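Local coordinates for translocator protein bipD (Burkholderia pseudomallei, PDB 3NFT), which is required for invasion of epithelial cells and escape from endocytic vesicles, and probably regulates secretion of the effectors BipB and BipC through the type III system, at residues Y164-A167 with M173-D176; P60-G65 with W242-Y247; T240-D243 with A249-T252. All blocks are in the same frame, centred on the assembly; numbering follows the deposited sequence.

Reading from the N terminus, the segment P60-G65, with strand 61-63, comes first and meets W242-Y247 177 residues later, so contact 2 closes by far the longest loop. Nested inside that loop is contact 1, the beta hairpin in which Y164-A167 turns back on M173-D176. Contact 3 follows in series after contact 1, where strand 240-243 runs into helix 244-295 and W242 meets W250 of the first helical turns; it shares W242 and D243 with contact 2. Strand 240-243 also lies beside strand 172-175 in one antiparallel sheet, M173 N meeting W242 O at 2.8 Å. Together the three tie hairpin, third strand, long helix and N-terminal segment at one end of the elongated molecule.

Contact 1: Y164-A167 with M173-D176; sequences YISA and MKID
I165 and I175 run alongside each other on one face of an antiparallel beta hairpin, their ends in the same direction, with I165 CG1 4.0 Å from I175 CD1. They form a non-hydrogen-bonded pair, and their branches meet because CG1 of I175 stands anti to the backbone N (chi1 -179°), while that of I165 swings beside its own N. The CG2 branch of I165 takes a different partner, the methyl of M173, whose chain bends at chi2 and chi3 to bring CE within 3.8 Å. On the other face S166 and K174 make the hydrogen-bonded pair: S166 N donates to K174 O at 2.9 Å, K174 N returns the bond to S166 O at 2.8 Å. S166 OG also reaches a water that donates to K174 O, while the extended lysine chain leads away. At the open end of the hairpin D176 N gives a nearly straight bond to Y164 O (2.9 Å, 171° at the hydrogen). There the tyrosine side chain lies across that of D176, CD2 4.0 Å from the aspartate CB; the carboxylate instead uses OD2 to accept from G239 N. Strand 240-243 adds a third strand beside 172-175, Y247 and W250 of helix 244-295 pack against the isoleucine face, and Y164 rests on helix 177-189.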
ATOM      1  N   TYR A 164       9.769 -31.684 -45.295  1.00 10.27           N
ATOM      2  CA  TYR A 164      10.867 -31.372 -46.206  1.00  9.93           C
ATOM      3  C   TYR A 164      12.146 -32.149 -45.917  1.00 10.20           C
ATOM      4  O   TYR A 164      13.216 -31.850 -46.468  1.00 11.31           O
ATOM      5  CB  TYR A 164      11.096 -29.860 -46.206  1.00  9.85           C
ATOM      6  CG  TYR A 164       9.950 -29.102 -46.785  1.00 11.93           C
ATOM      7  CD1 TYR A 164       9.191 -28.247 -46.004  1.00 14.84           C
ATOM      8  CD2 TYR A 164       9.614 -29.239 -48.127  1.00 13.99           C
ATOM      9  CE1 TYR A 164       8.105 -27.545 -46.542  1.00 17.99           C
ATOM     10  CE2 TYR A 164       8.529 -28.539 -48.675  1.00 17.02           C
ATOM     11  CZ  TYR A 164       7.786 -27.706 -47.881  1.00 19.69           C
ATOM     12  OH  TYR A 164       6.727 -26.996 -48.425  1.00 23.10           O
ATOM     13  N   ILE A 165      12.050 -33.165 -45.052  1.00 10.07           N
ATOM     14  CA  ILE A 165      13.136 -34.065 -44.797  1.00 10.42           C
ATOM     15  C   ILE A 165      12.653 -35.447 -45.153  1.00 11.70           C
ATOM     16  O   ILE A 165      11.577 -35.875 -44.670  1.00 13.34           O
ATOM     17  CB  ILE A 165      13.547 -34.019 -43.309  1.00 11.08           C
ATOM     18  CG1 ILE A 165      14.009 -32.597 -42.942  1.00 10.47           C
ATOM     19  CG2 ILE A 165      14.568 -35.098 -42.989  1.00 11.49           C
ATOM     20  CD1 ILE A 165      14.149 -32.354 -41.466  1.00 13.50           C
ATOM     21  N   SER A 166      13.435 -36.154 -45.948  1.00 12.80           N
ATOM     22  CA  SER A 166      13.048 -37.493 -46.388  1.00 14.51           C
ATOM     23  C   SER A 166      14.247 -38.398 -46.612  1.00 15.90           C
ATOM     24  O   SER A 166      15.388 -37.940 -46.693  1.00 15.53           O
ATOM     25  CB  SER A 166      12.216 -37.372 -47.653  1.00 14.98           C
ATOM     26  OG  SER A 166      12.968 -36.832 -48.731  1.00 18.03           O
ATOM     27  N   ALA A 167      13.987 -39.695 -46.713  1.00 18.65           N
ATOM     28  CA  ALA A 167      15.003 -40.671 -47.058  1.00 19.78           C
ATOM     29  C   ALA A 167      15.393 -40.538 -48.522  1.00 22.70           C
ATOM     30  O   ALA A 167      14.527 -40.436 -49.404  1.00 22.37           O
ATOM     31  CB  ALA A 167      14.463 -42.117 -46.797  1.00 19.91           C
ATOM     32  N   MET A 173      19.944 -38.734 -46.596  1.00 17.24           N
ATOM     33  CA  MET A 173      18.780 -37.928 -46.255  1.00 16.66           C
ATOM     34  C   MET A 173      18.722 -36.768 -47.240  1.00 15.42           C
ATOM     35  O   MET A 173      19.755 -36.221 -47.631  1.00 17.05           O
ATOM     36  CB  MET A 173      18.902 -37.356 -44.848  1.00 17.17           C
ATOM     37  CG  MET A 173      19.037 -38.387 -43.758  1.00 19.80           C
ATOM     38  SD  MET A 173      17.517 -39.326 -43.524  1.00 22.35           S
ATOM     39  CE  MET A 173      16.528 -38.289 -42.481  1.00 25.12           C
ATOM     40  N   LYS A 174      17.529 -36.410 -47.662  1.00 13.78           N
ATOM     41  CA  LYS A 174      17.313 -35.228 -48.473  1.00 13.62           C
ATOM     42  C   LYS A 174      16.641 -34.186 -47.614  1.00 12.25           C
ATOM     43  O   LYS A 174      15.649 -34.464 -46.917  1.00 12.97           O
ATOM     44  CB  LYS A 174      16.473 -35.540 -49.706  1.00 13.37           C
ATOM     45  CG  LYS A 174      16.148 -34.349 -50.582  1.00 17.34           C
ATOM     46  CD  LYS A 174      15.227 -34.738 -51.735  1.00 22.22           C
ATOM     47  CE  LYS A 174      14.810 -33.545 -52.579  1.00 26.39           C
ATOM     48  NZ  LYS A 174      14.045 -33.970 -53.803  1.00 28.02           N
ATOM     49  N   ILE A 175      17.154 -32.958 -47.671  1.00 11.97           N
ATOM     50  CA  ILE A 175      16.594 -31.857 -46.938  1.00 12.29           C
ATOM     51  C   ILE A 175      16.365 -30.663 -47.850  1.00 11.87           C
ATOM     52  O   ILE A 175      17.309 -30.128 -48.469  1.00 12.52           O
ATOM     53  CB  ILE A 175      17.458 -31.495 -45.675  1.00 13.75           C
ATOM     54  CG1 ILE A 175      16.860 -30.341 -44.895  1.00 14.09           C
ATOM     55  CG2 ILE A 175      18.896 -31.252 -46.028  1.00 15.31           C
ATOM     56  CD1 ILE A 175      17.315 -30.310 -43.425  1.00 16.63           C
ATOM     57  N   ASP A 176      15.098 -30.266 -47.973  1.00 10.91           N
ATOM     58  CA  ASP A 176      14.756 -29.095 -48.759  1.00 11.27           C
ATOM     59  C   ASP A 176      14.850 -27.892 -47.851  1.00 10.79           C
ATOM     60  O   ASP A 176      13.860 -27.361 -47.352  1.00 11.03           O
ATOM     61  CB  ASP A 176      13.390 -29.214 -49.428  1.00 11.83           C
ATOM     62  CG  ASP A 176      13.432 -29.950 -50.749  1.00 14.06           C
ATOM     63  OD1 ASP A 176      12.349 -30.448 -51.152  1.00 17.13           O
ATOM     64  OD2 ASP A 176      14.511 -30.010 -51.423  1.00 15.06           O
TER
HETATM   65  O   HOH W   1      12.980 -34.020 -48.645  1.00 19.18           O

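Contact 2: P60-G65 with W242-Y247; sequences PDRIDG and WDTARY
P60 O accepts a short bond from the phenol of Y247, OH to O 2.7 Å, fastening the N-terminal segment to the start of helix 244-295. Strand 61-63, half of a small antiparallel hairpin with strand 66-68, packs against the point where strand 240-243 passes into that long helix, most of which is predicted to form coiled coil. A chi1 of 172° carries the Y247 ring away from its own N and out from the helix. The hydroxyl lies above the carbonyl plane, 40° out of it, and the carbonyl oxygen sits at the ring edge. D61 OD1 approaches the same edge, 4.0 Å from Y247 CE1, its carboxylate turned 62° from the ring; this oxygen also accepts from R62 N and from Q248 NE2. One turn earlier T244 lies across R62, its OG1 against R62 CG (3.7 Å) and near the guanidinium plane. That hydroxyl hydrogen-bonds to K171 O in the turn of the neighbouring hairpin, and R62 NH2 to N172 O at the start of its second strand. D243 N-caps the helix, OD2 accepting from R246 N, and its other oxygen pairs with the R246 guanidinium. T244 CG2 comes to 3.6 Å from R62 O.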
ATOM      1  N   PRO A  60      12.964 -36.400 -38.283  1.00 15.88           N
ATOM      2  CA  PRO A  60      13.310 -37.702 -38.823  1.00 17.02           C
ATOM      3  C   PRO A  60      14.796 -38.027 -38.626  1.00 18.24           C
ATOM      4  O   PRO A  60      15.598 -37.131 -38.384  1.00 17.93           O
ATOM      5  CB  PRO A  60      12.960 -37.573 -40.314  1.00 17.17           C
ATOM      6  CG  PRO A  60      12.127 -36.358 -40.445  1.00 17.69           C
ATOM      7  CD  PRO A  60      12.440 -35.488 -39.314  1.00 16.20           C
ATOM      8  N   ASP A  61      15.150 -39.302 -38.671  1.00 20.28           N
ATOM      9  CA  ASP A  61      16.519 -39.701 -38.525  1.00 22.55           C
ATOM     10  C   ASP A  61      16.710 -41.026 -39.244  1.00 24.38           C
ATOM     11  O   ASP A  61      15.758 -41.589 -39.797  1.00 23.85           O
ATOM     12  CB  ASP A  61      16.872 -39.790 -37.026  1.00 23.18           C
ATOM     13  CG  ASP A  61      18.349 -39.496 -36.732  1.00 24.89           C
ATOM     14  OD1 ASP A  61      19.197 -39.545 -37.659  1.00 26.56           O
ATOM     15  OD2 ASP A  61      18.661 -39.225 -35.548  1.00 28.41           O
ATOM     16  N   ARG A  62      17.956 -41.481 -39.277  1.00 26.82           N
ATOM     17  CA  ARG A  62      18.313 -42.786 -39.775  1.00 29.71           C
ATOM     18  C   ARG A  62      19.141 -43.411 -38.659  1.00 32.17           C
ATOM     19  O   ARG A  62      20.232 -42.938 -38.350  1.00 31.51           O
ATOM     20  CB  ARG A  62      19.128 -42.649 -41.060  1.00 30.63           C
ATOM     21  CG  ARG A  62      19.489 -43.948 -41.730  1.00 33.38           C
ATOM     22  CD  ARG A  62      18.482 -44.303 -42.785  1.00 36.77           C
ATOM     23  NE  ARG A  62      18.691 -43.593 -44.052  1.00 37.53           N
ATOM     24  CZ  ARG A  62      18.005 -43.872 -45.159  1.00 38.29           C
ATOM     25  NH1 ARG A  62      17.084 -44.829 -45.148  1.00 37.91           N
ATOM     26  NH2 ARG A  62      18.236 -43.208 -46.281  1.00 39.60           N
ATOM     27  N   ILE A  63      18.599 -44.465 -38.036  1.00 35.36           N
ATOM     28  CA  ILE A  63      19.218 -45.093 -36.868  1.00 38.41           C
ATOM     29  C   ILE A  63      19.668 -46.503 -37.259  1.00 40.08           C
ATOM     30  O   ILE A  63      18.843 -47.333 -37.648  1.00 40.04           O
ATOM     31  CB  ILE A  63      18.240 -45.145 -35.658  1.00 39.20           C
ATOM     32  CG1 ILE A  63      18.896 -45.795 -34.431  1.00 41.14           C
ATOM     33  CG2 ILE A  63      16.962 -45.890 -36.011  1.00 40.47           C
ATOM     34  CD1 ILE A  63      20.008 -44.962 -33.802  1.00 42.76           C
ATOM     35  N   ASP A  64      20.976 -46.750 -37.191  1.00 41.77           N
ATOM     36  CA  ASP A  64      21.566 -48.000 -37.683  1.00 43.05           C
ATOM     37  C   ASP A  64      21.042 -48.368 -39.085  1.00 42.61           C
ATOM     38  O   ASP A  64      20.807 -49.543 -39.390  1.00 42.79           O
ATOM     39  CB  ASP A  64      21.327 -49.147 -36.680  1.00 43.90           C
ATOM     40  CG  ASP A  64      22.070 -48.946 -35.363  1.00 46.05           C
ATOM     41  OD1 ASP A  64      23.071 -48.200 -35.333  1.00 47.70           O
ATOM     42  OD2 ASP A  64      21.656 -49.550 -34.350  1.00 48.93           O
ATOM     43  N   GLY A  65      20.861 -47.350 -39.930  1.00 41.37           N
ATOM     44  CA  GLY A  65      20.446 -47.554 -41.318  1.00 40.11           C
ATOM     45  C   GLY A  65      18.960 -47.505 -41.666  1.00 38.65           C
ATOM     46  O   GLY A  65      18.622 -47.431 -42.848  1.00 39.23           O
ATOM     47  N   TRP A 242      22.447 -35.375 -47.935  1.00 14.17           N
ATOM     48  CA  TRP A 242      23.485 -35.595 -46.925  1.00 13.71           C
ATOM     49  C   TRP A 242      23.558 -37.065 -46.522  1.00 14.85           C
ATOM     50  O   TRP A 242      22.530 -37.737 -46.363  1.00 15.13           O
ATOM     51  CB  TRP A 242      23.197 -34.789 -45.665  1.00 14.19           C
ATOM     52  CG  TRP A 242      23.611 -33.355 -45.657  1.00 15.67           C
ATOM     53  CD1 TRP A 242      24.606 -32.782 -46.401  1.00 18.13           C
ATOM     54  CD2 TRP A 242      23.111 -32.326 -44.794  1.00 16.44           C
ATOM     55  NE1 TRP A 242      24.720 -31.444 -46.072  1.00 19.99           N
ATOM     56  CE2 TRP A 242      23.816 -31.149 -45.083  1.00 18.28           C
ATOM     57  CE3 TRP A 242      22.104 -32.277 -43.826  1.00 16.52           C
ATOM     58  CZ2 TRP A 242      23.537 -29.933 -44.440  1.00 18.47           C
ATOM     59  CZ3 TRP A 242      21.840 -31.078 -43.196  1.00 15.96           C
ATOM     60  CH2 TRP A 242      22.572 -29.928 -43.488  1.00 17.63           C
ATOM     61  N   ASP A 243      24.773 -37.534 -46.286  1.00 15.23           N
ATOM     62  CA  ASP A 243      24.966 -38.796 -45.605  1.00 15.80           C
ATOM     63  C   ASP A 243      24.395 -38.670 -44.200  1.00 14.93           C
ATOM     64  O   ASP A 243      24.236 -37.560 -43.652  1.00 14.06           O
ATOM     65  CB  ASP A 243      26.446 -39.169 -45.546  1.00 17.16           C
ATOM     66  CG  ASP A 243      27.288 -38.100 -44.878  1.00 19.88           C
ATOM     67  OD1 ASP A 243      27.437 -36.989 -45.465  1.00 21.42           O
ATOM     68  OD2 ASP A 243      27.789 -38.351 -43.768  1.00 23.63           O
ATOM     69  N   THR A 244      24.094 -39.816 -43.604  1.00 14.69           N
ATOM     70  CA  THR A 244      23.497 -39.809 -42.291  1.00 14.91           C
ATOM     71  C   THR A 244      24.328 -39.022 -41.282  1.00 13.71           C
ATOM     72  O   THR A 244      23.772 -38.261 -40.481  1.00 14.87           O
ATOM     73  CB  THR A 244      23.277 -41.237 -41.803  1.00 16.09           C
ATOM     74  OG1 THR A 244      22.391 -41.887 -42.709  1.00 19.71           O
ATOM     75  CG2 THR A 244      22.692 -41.193 -40.404  1.00 19.10           C
ATOM     76  N   ALA A 245      25.654 -39.195 -41.288  1.00 13.24           N
ATOM     77  CA  ALA A 245      26.465 -38.547 -40.266  1.00 13.24           C
ATOM     78  C   ALA A 245      26.366 -37.022 -40.355  1.00 12.50           C
ATOM     79  O   ALA A 245      26.218 -36.353 -39.343  1.00 12.64           O
ATOM     80  CB  ALA A 245      27.905 -39.005 -40.317  1.00 14.26           C
ATOM     81  N   ARG A 246      26.419 -36.475 -41.569  1.00 12.04           N
ATOM     82  CA  ARG A 246      26.283 -35.017 -41.722  1.00 11.61           C
ATOM     83  C   ARG A 246      24.870 -34.545 -41.352  1.00 11.36           C
ATOM     84  O   ARG A 246      24.680 -33.474 -40.751  1.00 12.04           O
ATOM     85  CB  ARG A 246      26.647 -34.575 -43.132  1.00 12.77           C
ATOM     86  CG  ARG A 246      28.132 -34.439 -43.319  1.00 15.34           C
ATOM     87  CD  ARG A 246      28.458 -33.804 -44.668  1.00 18.29           C
ATOM     88  NE  ARG A 246      29.898 -33.721 -44.955  1.00 18.91           N
ATOM     89  CZ  ARG A 246      30.617 -34.692 -45.514  1.00 20.01           C
ATOM     90  NH1 ARG A 246      30.063 -35.857 -45.833  1.00 20.58           N
ATOM     91  NH2 ARG A 246      31.915 -34.501 -45.753  1.00 20.57           N
ATOM     92  N   TYR A 247      23.857 -35.334 -41.680  1.00 11.34           N
ATOM     93  CA  TYR A 247      22.502 -34.972 -41.293  1.00 11.15           C
ATOM     94  C   TYR A 247      22.400 -34.917 -39.766  1.00 10.72           C
ATOM     95  O   TYR A 247      21.822 -34.007 -39.191  1.00 11.53           O
ATOM     96  CB  TYR A 247      21.492 -35.969 -41.868  1.00 11.23           C
ATOM     97  CG  TYR A 247      20.112 -35.718 -41.326  1.00  9.87           C
ATOM     98  CD1 TYR A 247      19.630 -36.449 -40.238  1.00 11.07           C
ATOM     99  CD2 TYR A 247      19.311 -34.711 -41.852  1.00 11.25           C
ATOM    100  CE1 TYR A 247      18.389 -36.202 -39.729  1.00 11.62           C
ATOM    101  CE2 TYR A 247      18.060 -34.455 -41.346  1.00 11.42           C
ATOM    102  CZ  TYR A 247      17.594 -35.192 -40.267  1.00 11.32           C
ATOM    103  OH  TYR A 247      16.325 -34.923 -39.757  1.00 13.29           O
TER

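Contact 3: T240-D243 with A249-T252; sequences TVWD and AWNT
W250 and W242 meet through the stem of one indole and the far end of the other. W250 turns its CB toward the strand, and that methylene lies 3.4 Å from CZ3 of W242 and 3.7 Å from its CH2. Its chi1 of 167° sends the W250 indole on past the W242 ring, and only its near part takes part: CG lies 3.6 Å from W242 CZ3. The two side chains cross at about a right angle, while the ring planes are inclined at 43°, the six-membered ring of W242 standing 5.4 Å, centroid to centroid, from the five-membered ring of W250. This is a local strand-to-helix junction: strand 240-243, the third strand of the antiparallel sheet, passes directly into helix 244-295, and the tryptophan pair bridges the bend between them. W250 NE1 hydrogen-bonds to S234 OG, and its ring also meets F254 one turn on. Next in sequence, N251 packs its side chain on L59, and T252 OG1 bonds back to Q248 O. On the strand, T240 CG2 lies over one face of the W242 indole, 3.5 Å above its plane and near the rim.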
ATOM      1  N   THR A 240      19.286 -30.626 -50.997  1.00 12.90           N
ATOM      2  CA  THR A 240      20.510 -31.082 -50.354  1.00 12.84           C
ATOM      3  C   THR A 240      20.416 -32.542 -49.990  1.00 13.38           C
ATOM      4  O   THR A 240      19.427 -32.980 -49.397  1.00 14.49           O
ATOM      5  CB  THR A 240      20.817 -30.254 -49.109  1.00 12.73           C
ATOM      6  OG1 THR A 240      21.160 -28.921 -49.533  1.00 13.67           O
ATOM      7  CG2 THR A 240      21.986 -30.856 -48.295  1.00 13.14           C
ATOM      8  N   VAL A 241      21.425 -33.292 -50.382  1.00 13.50           N
ATOM      9  CA  VAL A 241      21.524 -34.700 -50.057  1.00 14.59           C
ATOM     10  C   VAL A 241      22.722 -34.900 -49.143  1.00 14.51           C
ATOM     11  O   VAL A 241      23.873 -34.597 -49.501  1.00 15.45           O
ATOM     12  CB  VAL A 241      21.610 -35.586 -51.305  1.00 15.06           C
ATOM     13  CG1 VAL A 241      21.812 -37.044 -50.887  1.00 16.43           C
ATOM     14  CG2 VAL A 241      20.348 -35.446 -52.141  1.00 15.47           C
ATOM     15  N   TRP A 242      22.447 -35.375 -47.935  1.00 14.17           N
ATOM     16  CA  TRP A 242      23.485 -35.595 -46.925  1.00 13.71           C
ATOM     17  C   TRP A 242      23.558 -37.065 -46.522  1.00 14.85           C
ATOM     18  O   TRP A 242      22.530 -37.737 -46.363  1.00 15.13           O
ATOM     19  CB  TRP A 242      23.197 -34.789 -45.665  1.00 14.19           C
ATOM     20  CG  TRP A 242      23.611 -33.355 -45.657  1.00 15.67           C
ATOM     21  CD1 TRP A 242      24.606 -32.782 -46.401  1.00 18.13           C
ATOM     22  CD2 TRP A 242      23.111 -32.326 -44.794  1.00 16.44           C
ATOM     23  NE1 TRP A 242      24.720 -31.444 -46.072  1.00 19.99           N
ATOM     24  CE2 TRP A 242      23.816 -31.149 -45.083  1.00 18.28           C
ATOM     25  CE3 TRP A 242      22.104 -32.277 -43.826  1.00 16.52           C
ATOM     26  CZ2 TRP A 242      23.537 -29.933 -44.440  1.00 18.47           C
ATOM     27  CZ3 TRP A 242      21.840 -31.078 -43.196  1.00 15.96           C
ATOM     28  CH2 TRP A 242      22.572 -29.928 -43.488  1.00 17.63           C
ATOM     29  N   ASP A 243      24.773 -37.534 -46.286  1.00 15.23           N
ATOM     30  CA  ASP A 243      24.966 -38.796 -45.605  1.00 15.80           C
ATOM     31  C   ASP A 243      24.395 -38.670 -44.200  1.00 14.93           C
ATOM     32  O   ASP A 243      24.236 -37.560 -43.652  1.00 14.06           O
ATOM     33  CB  ASP A 243      26.446 -39.169 -45.546  1.00 17.16           C
ATOM     34  CG  ASP A 243      27.288 -38.100 -44.878  1.00 19.88           C
ATOM     35  OD1 ASP A 243      27.437 -36.989 -45.465  1.00 21.42           O
ATOM     36  OD2 ASP A 243      27.789 -38.351 -43.768  1.00 23.63           O
ATOM     37  N   ALA A 249      24.731 -34.389 -37.574  1.00 12.06           N
ATOM     38  CA  ALA A 249      25.430 -33.231 -37.051  1.00 12.38           C
ATOM     39  C   ALA A 249      24.547 -31.991 -37.133  1.00 11.52           C
ATOM     40  O   ALA A 249      24.509 -31.180 -36.190  1.00 12.65           O
ATOM     41  CB  ALA A 249      26.719 -32.979 -37.817  1.00 12.41           C
ATOM     42  N   TRP A 250      23.867 -31.813 -38.268  1.00 11.24           N
ATOM     43  CA  TRP A 250      22.963 -30.692 -38.436  1.00 11.58           C
ATOM     44  C   TRP A 250      21.788 -30.784 -37.439  1.00 11.46           C
ATOM     45  O   TRP A 250      21.427 -29.821 -36.776  1.00 11.97           O
ATOM     46  CB  TRP A 250      22.447 -30.596 -39.888  1.00 11.38           C
ATOM     47  CG  TRP A 250      21.295 -29.638 -39.935  1.00 10.32           C
ATOM     48  CD1 TRP A 250      21.356 -28.269 -39.909  1.00 10.75           C
ATOM     49  CD2 TRP A 250      19.898 -29.972 -39.834  1.00  9.73           C
ATOM     50  NE1 TRP A 250      20.091 -27.744 -39.874  1.00 12.26           N
ATOM     51  CE2 TRP A 250      19.177 -28.762 -39.820  1.00 10.88           C
ATOM     52  CE3 TRP A 250      19.199 -31.176 -39.808  1.00 11.97           C
ATOM     53  CZ2 TRP A 250      17.784 -28.726 -39.732  1.00 11.31           C
ATOM     54  CZ3 TRP A 250      17.821 -31.144 -39.731  1.00 11.51           C
ATOM     55  CH2 TRP A 250      17.127 -29.936 -39.687  1.00 10.55           C
ATOM     56  N   ASN A 251      21.211 -31.976 -37.330  1.00 11.19           N
ATOM     57  CA  ASN A 251      20.061 -32.217 -36.445  1.00 12.20           C
ATOM     58  C   ASN A 251      20.448 -31.906 -35.009  1.00 11.56           C
ATOM     59  O   ASN A 251      19.694 -31.313 -34.262  1.00 12.34           O
ATOM     60  CB  ASN A 251      19.613 -33.673 -36.591  1.00 13.33           C
ATOM     61  CG  ASN A 251      18.259 -33.965 -35.981  1.00 17.21           C
ATOM     62  OD1 ASN A 251      17.490 -33.059 -35.636  1.00 22.54           O
ATOM     63  ND2 ASN A 251      17.935 -35.253 -35.896  1.00 17.94           N
ATOM     64  N   THR A 252      21.667 -32.285 -34.630  1.00 12.14           N
ATOM     65  CA  THR A 252      22.134 -32.012 -33.280  1.00 12.74           C
ATOM     66  C   THR A 252      22.233 -30.511 -33.025  1.00 12.18           C
ATOM     67  O   THR A 252      21.828 -30.021 -31.974  1.00 12.70           O
ATOM     68  CB  THR A 252      23.457 -32.727 -32.998  1.00 13.58           C
ATOM     69  OG1 THR A 252      23.227 -34.150 -33.065  1.00 15.25           O
ATOM     70  CG2 THR A 252      24.030 -32.339 -31.632  1.00 14.39           C
TER